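Local structure of LbaCas13a H328A (C2c2) (Lachnospiraceae bacterium NK4A179, 5WLH) at residues A[656-661]-A[878-883]. The protein binds and probably processes its CRISPR guide RNA and, once guided to a matching RNA target, cleaves RNA as a Cas13a nuclease. Sequence-based numbering, arbitrary orientation.
Sequences DLKKLL and DFVPDF
Lys-658 meets Val-880 and Asp-882, and the lysine and aspartate lie in the partly exposed part of this contact. Lys-658 CB and CG each lie 3.8 Å from Val-880 CG1. The lysine chain bends at chi3 (-79°), which places CE, and again at chi4 (-56°), which places NZ beside Asp-882 OD2; the two form a salt bridge. The refined separation of NZ and OD2, 2.4 Å, is very short, so its exact length is doubtful. The lysine and aspartate side chains cross at about a right angle.

Apolar groups fill the rest. Leu-661 CD1 and the Phe-879 ring reach toward each other tip to tip, with CD1 4.1 Å from CZ. Leu-657 crosses the same ring at about a right angle, its CD1 3.9 Å from Phe-879 CE1. Val-880 CG2 lies over one face of that ring, offset toward the rim, and 4.2 Å from Leu-661 CD1. Leu-661 CB presses on Phe-883 CE1 at 3.5 Å. Leu-661 thus touches both phenylalanines and the valine between them.

Val-880, Asp-882 and Phe-883 belong to a type I turn running from Val-880 to Phe-883, with a weak hydrogen bond from Phe-883 N to Val-880 O; Phe-879 comes just before it. Lys-640 NZ hydrogen-bonds to Phe-879 O, and Phe-643 of the same helix, 635-645, packs on Leu-661. Phe-883 also touches Ile-662 and Tyr-665. The contact joins one side of helix 654-665 to the linker between helices 843-861 and 891-898: a beta turn packed on a helix, within the largely helical Cas13a fold.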
ATOM      1  N   ASP A 656      33.080 -22.931 -20.436  1.00 32.06           N
ATOM      2  CA  ASP A 656      31.652 -22.773 -20.696  1.00 30.99           C
ATOM      3  C   ASP A 656      31.037 -21.747 -19.754  1.00 30.58           C
ATOM      4  O   ASP A 656      30.209 -20.928 -20.176  1.00 31.44           O
ATOM      5  CB  ASP A 656      30.926 -24.106 -20.543  1.00 33.22           C
ATOM      6  CG  ASP A 656      31.330 -25.126 -21.603  1.00 39.52           C
ATOM      7  OD1 ASP A 656      32.202 -24.814 -22.442  1.00 38.78           O
ATOM      8  OD2 ASP A 656      30.755 -26.240 -21.592  1.00 40.13           O
ATOM      9  N   LEU A 657      31.426 -21.784 -18.474  1.00 32.31           N
ATOM     10  CA  LEU A 657      30.938 -20.788 -17.520  1.00 28.63           C
ATOM     11  C   LEU A 657      31.465 -19.400 -17.844  1.00 32.05           C
ATOM     12  O   LEU A 657      30.767 -18.401 -17.632  1.00 29.98           O
ATOM     13  CB  LEU A 657      31.316 -21.188 -16.096  1.00 27.73           C
ATOM     14  CG  LEU A 657      30.651 -22.486 -15.631  1.00 28.72           C
ATOM     15  CD1 LEU A 657      31.176 -22.937 -14.259  1.00 31.31           C
ATOM     16  CD2 LEU A 657      29.134 -22.335 -15.623  1.00 28.97           C
ATOM     17  N   LYS A 658      32.696 -19.310 -18.354  1.00 29.27           N
ATOM     18  CA  LYS A 658      33.218 -18.011 -18.751  1.00 28.07           C
ATOM     19  C   LYS A 658      32.379 -17.408 -19.861  1.00 29.34           C
ATOM     20  O   LYS A 658      32.069 -16.212 -19.835  1.00 27.54           O
ATOM     21  CB  LYS A 658      34.676 -18.127 -19.207  1.00 33.67           C
ATOM     22  CG  LYS A 658      35.189 -16.834 -19.860  1.00 41.25           C
ATOM     23  CD  LYS A 658      36.331 -17.097 -20.830  1.00 51.68           C
ATOM     24  CE  LYS A 658      37.625 -17.290 -20.085  1.00 56.32           C
ATOM     25  NZ  LYS A 658      37.888 -16.103 -19.231  1.00 60.11           N
ATOM     26  N   LYS A 659      32.027 -18.216 -20.863  1.00 29.00           N
ATOM     27  CA  LYS A 659      31.170 -17.726 -21.933  1.00 30.78           C
ATOM     28  C   LYS A 659      29.868 -17.181 -21.369  1.00 28.77           C
ATOM     29  O   LYS A 659      29.431 -16.083 -21.736  1.00 26.90           O
ATOM     30  CB  LYS A 659      30.890 -18.838 -22.942  1.00 30.26           C
ATOM     31  CG  LYS A 659      29.944 -18.428 -24.055  1.00 35.00           C
ATOM     32  CD  LYS A 659      28.556 -18.971 -23.816  1.00 39.07           C
ATOM     33  CE  LYS A 659      27.729 -19.022 -25.095  1.00 40.84           C
ATOM     34  NZ  LYS A 659      27.411 -17.664 -25.625  1.00 37.58           N
ATOM     35  N   LEU A 660      29.237 -17.943 -20.474  1.00 27.25           N
ATOM     36  CA  LEU A 660      28.001 -17.495 -19.834  1.00 27.83           C
ATOM     37  C   LEU A 660      28.230 -16.212 -19.038  1.00 26.94           C
ATOM     38  O   LEU A 660      27.458 -15.253 -19.155  1.00 29.66           O
ATOM     39  CB  LEU A 660      27.454 -18.606 -18.929  1.00 24.19           C
ATOM     40  CG  LEU A 660      26.148 -18.312 -18.169  1.00 25.54           C
ATOM     41  CD1 LEU A 660      25.054 -17.901 -19.133  1.00 24.89           C
ATOM     42  CD2 LEU A 660      25.704 -19.528 -17.392  1.00 29.42           C
ATOM     43  N   LEU A 661      29.288 -16.182 -18.223  1.00 26.95           N
ATOM     44  CA  LEU A 661      29.587 -15.007 -17.406  1.00 28.26           C
ATOM     45  C   LEU A 661      29.680 -13.752 -18.256  1.00 30.89           C
ATOM     46  O   LEU A 661      29.115 -12.704 -17.910  1.00 27.19           O
ATOM     47  CB  LEU A 661      30.895 -15.220 -16.644  1.00 27.99           C
ATOM     48  CG  LEU A 661      30.872 -16.085 -15.394  1.00 32.19           C
ATOM     49  CD1 LEU A 661      32.297 -16.476 -15.027  1.00 34.16           C
ATOM     50  CD2 LEU A 661      30.169 -15.356 -14.237  1.00 33.24           C
ATOM     51  N   ASP A 878      41.568 -19.304  -9.002  1.00 56.17           N
ATOM     52  CA  ASP A 878      41.834 -19.912 -10.299  1.00 57.74           C
ATOM     53  C   ASP A 878      40.624 -19.926 -11.223  1.00 53.60           C
ATOM     54  O   ASP A 878      40.778 -20.212 -12.415  1.00 54.17           O
ATOM     55  CB  ASP A 878      42.332 -21.352 -10.121  1.00 63.38           C
ATOM     56  CG  ASP A 878      43.726 -21.421  -9.530  1.00 67.98           C
ATOM     57  OD1 ASP A 878      44.393 -20.367  -9.436  1.00 69.52           O
ATOM     58  OD2 ASP A 878      44.153 -22.533  -9.159  1.00 70.88           O
ATOM     59  N   PHE A 879      39.430 -19.630 -10.714  1.00 46.54           N
ATOM     60  CA  PHE A 879      38.219 -19.713 -11.524  1.00 41.47           C
ATOM     61  C   PHE A 879      38.076 -18.436 -12.340  1.00 42.47           C
ATOM     62  O   PHE A 879      37.854 -17.355 -11.781  1.00 39.56           O
ATOM     63  CB  PHE A 879      36.993 -19.946 -10.644  1.00 38.29           C
ATOM     64  CG  PHE A 879      35.695 -19.867 -11.393  1.00 35.32           C
ATOM     65  CD1 PHE A 879      35.401 -20.776 -12.396  1.00 33.43           C
ATOM     66  CD2 PHE A 879      34.773 -18.876 -11.100  1.00 34.67           C
ATOM     67  CE1 PHE A 879      34.211 -20.704 -13.091  1.00 34.29           C
ATOM     68  CE2 PHE A 879      33.587 -18.792 -11.794  1.00 34.18           C
ATOM     69  CZ  PHE A 879      33.298 -19.713 -12.784  1.00 35.53           C
ATOM     70  N   VAL A 880      38.215 -18.569 -13.658  1.00 43.25           N
ATOM     71  CA  VAL A 880      38.097 -17.486 -14.635  1.00 45.79           C
ATOM     72  C   VAL A 880      38.740 -16.207 -14.105  1.00 50.92           C
ATOM     73  O   VAL A 880      38.063 -15.177 -13.986  1.00 52.02           O
ATOM     74  CB  VAL A 880      36.624 -17.259 -15.016  1.00 47.49           C
ATOM     75  CG1 VAL A 880      36.516 -16.437 -16.293  1.00 48.78           C
ATOM     76  CG2 VAL A 880      35.933 -18.589 -15.209  1.00 47.08           C
ATOM     77  N   PRO A 881      40.033 -16.215 -13.767  1.00 56.05           N
ATOM     78  CA  PRO A 881      40.661 -14.983 -13.270  1.00 57.31           C
ATOM     79  C   PRO A 881      40.788 -13.904 -14.332  1.00 58.24           C
ATOM     80  O   PRO A 881      41.034 -12.741 -13.987  1.00 61.84           O
ATOM     81  CB  PRO A 881      42.036 -15.463 -12.795  1.00 58.16           C
ATOM     82  CG  PRO A 881      42.345 -16.613 -13.697  1.00 58.66           C
ATOM     83  CD  PRO A 881      41.023 -17.286 -13.996  1.00 59.15           C
ATOM     84  N   ASP A 882      40.624 -14.258 -15.605  1.00 58.54           N
ATOM     85  CA  ASP A 882      40.709 -13.341 -16.731  1.00 59.64           C
ATOM     86  C   ASP A 882      39.370 -12.685 -17.051  1.00 57.39           C
ATOM     87  O   ASP A 882      39.196 -12.148 -18.151  1.00 53.99           O
ATOM     88  CB  ASP A 882      41.228 -14.092 -17.960  1.00 57.67           C
ATOM     89  CG  ASP A 882      40.638 -15.497 -18.070  1.00 54.51           C
ATOM     90  OD1 ASP A 882      40.529 -16.181 -17.036  1.00 43.41           O
ATOM     91  OD2 ASP A 882      40.271 -15.910 -19.188  1.00 58.03           O
ATOM     92  N   PHE A 883      38.426 -12.721 -16.112  1.00 57.16           N
ATOM     93  CA  PHE A 883      37.049 -12.347 -16.416  1.00 55.25           C
ATOM     94  C   PHE A 883      36.905 -10.840 -16.620  1.00 52.64           C
ATOM     95  O   PHE A 883      36.289 -10.391 -17.597  1.00 47.40           O
ATOM     96  CB  PHE A 883      36.135 -12.846 -15.296  1.00 53.10           C
ATOM     97  CG  PHE A 883      34.711 -12.454 -15.462  1.00 48.53           C
ATOM     98  CD1 PHE A 883      34.073 -12.625 -16.678  1.00 47.39           C
ATOM     99  CD2 PHE A 883      34.004 -11.909 -14.403  1.00 44.40           C
ATOM    100  CE1 PHE A 883      32.759 -12.252 -16.839  1.00 43.18           C
ATOM    101  CE2 PHE A 883      32.690 -11.544 -14.558  1.00 40.97           C
ATOM    102  CZ  PHE A 883      32.067 -11.713 -15.780  1.00 41.93           C
TER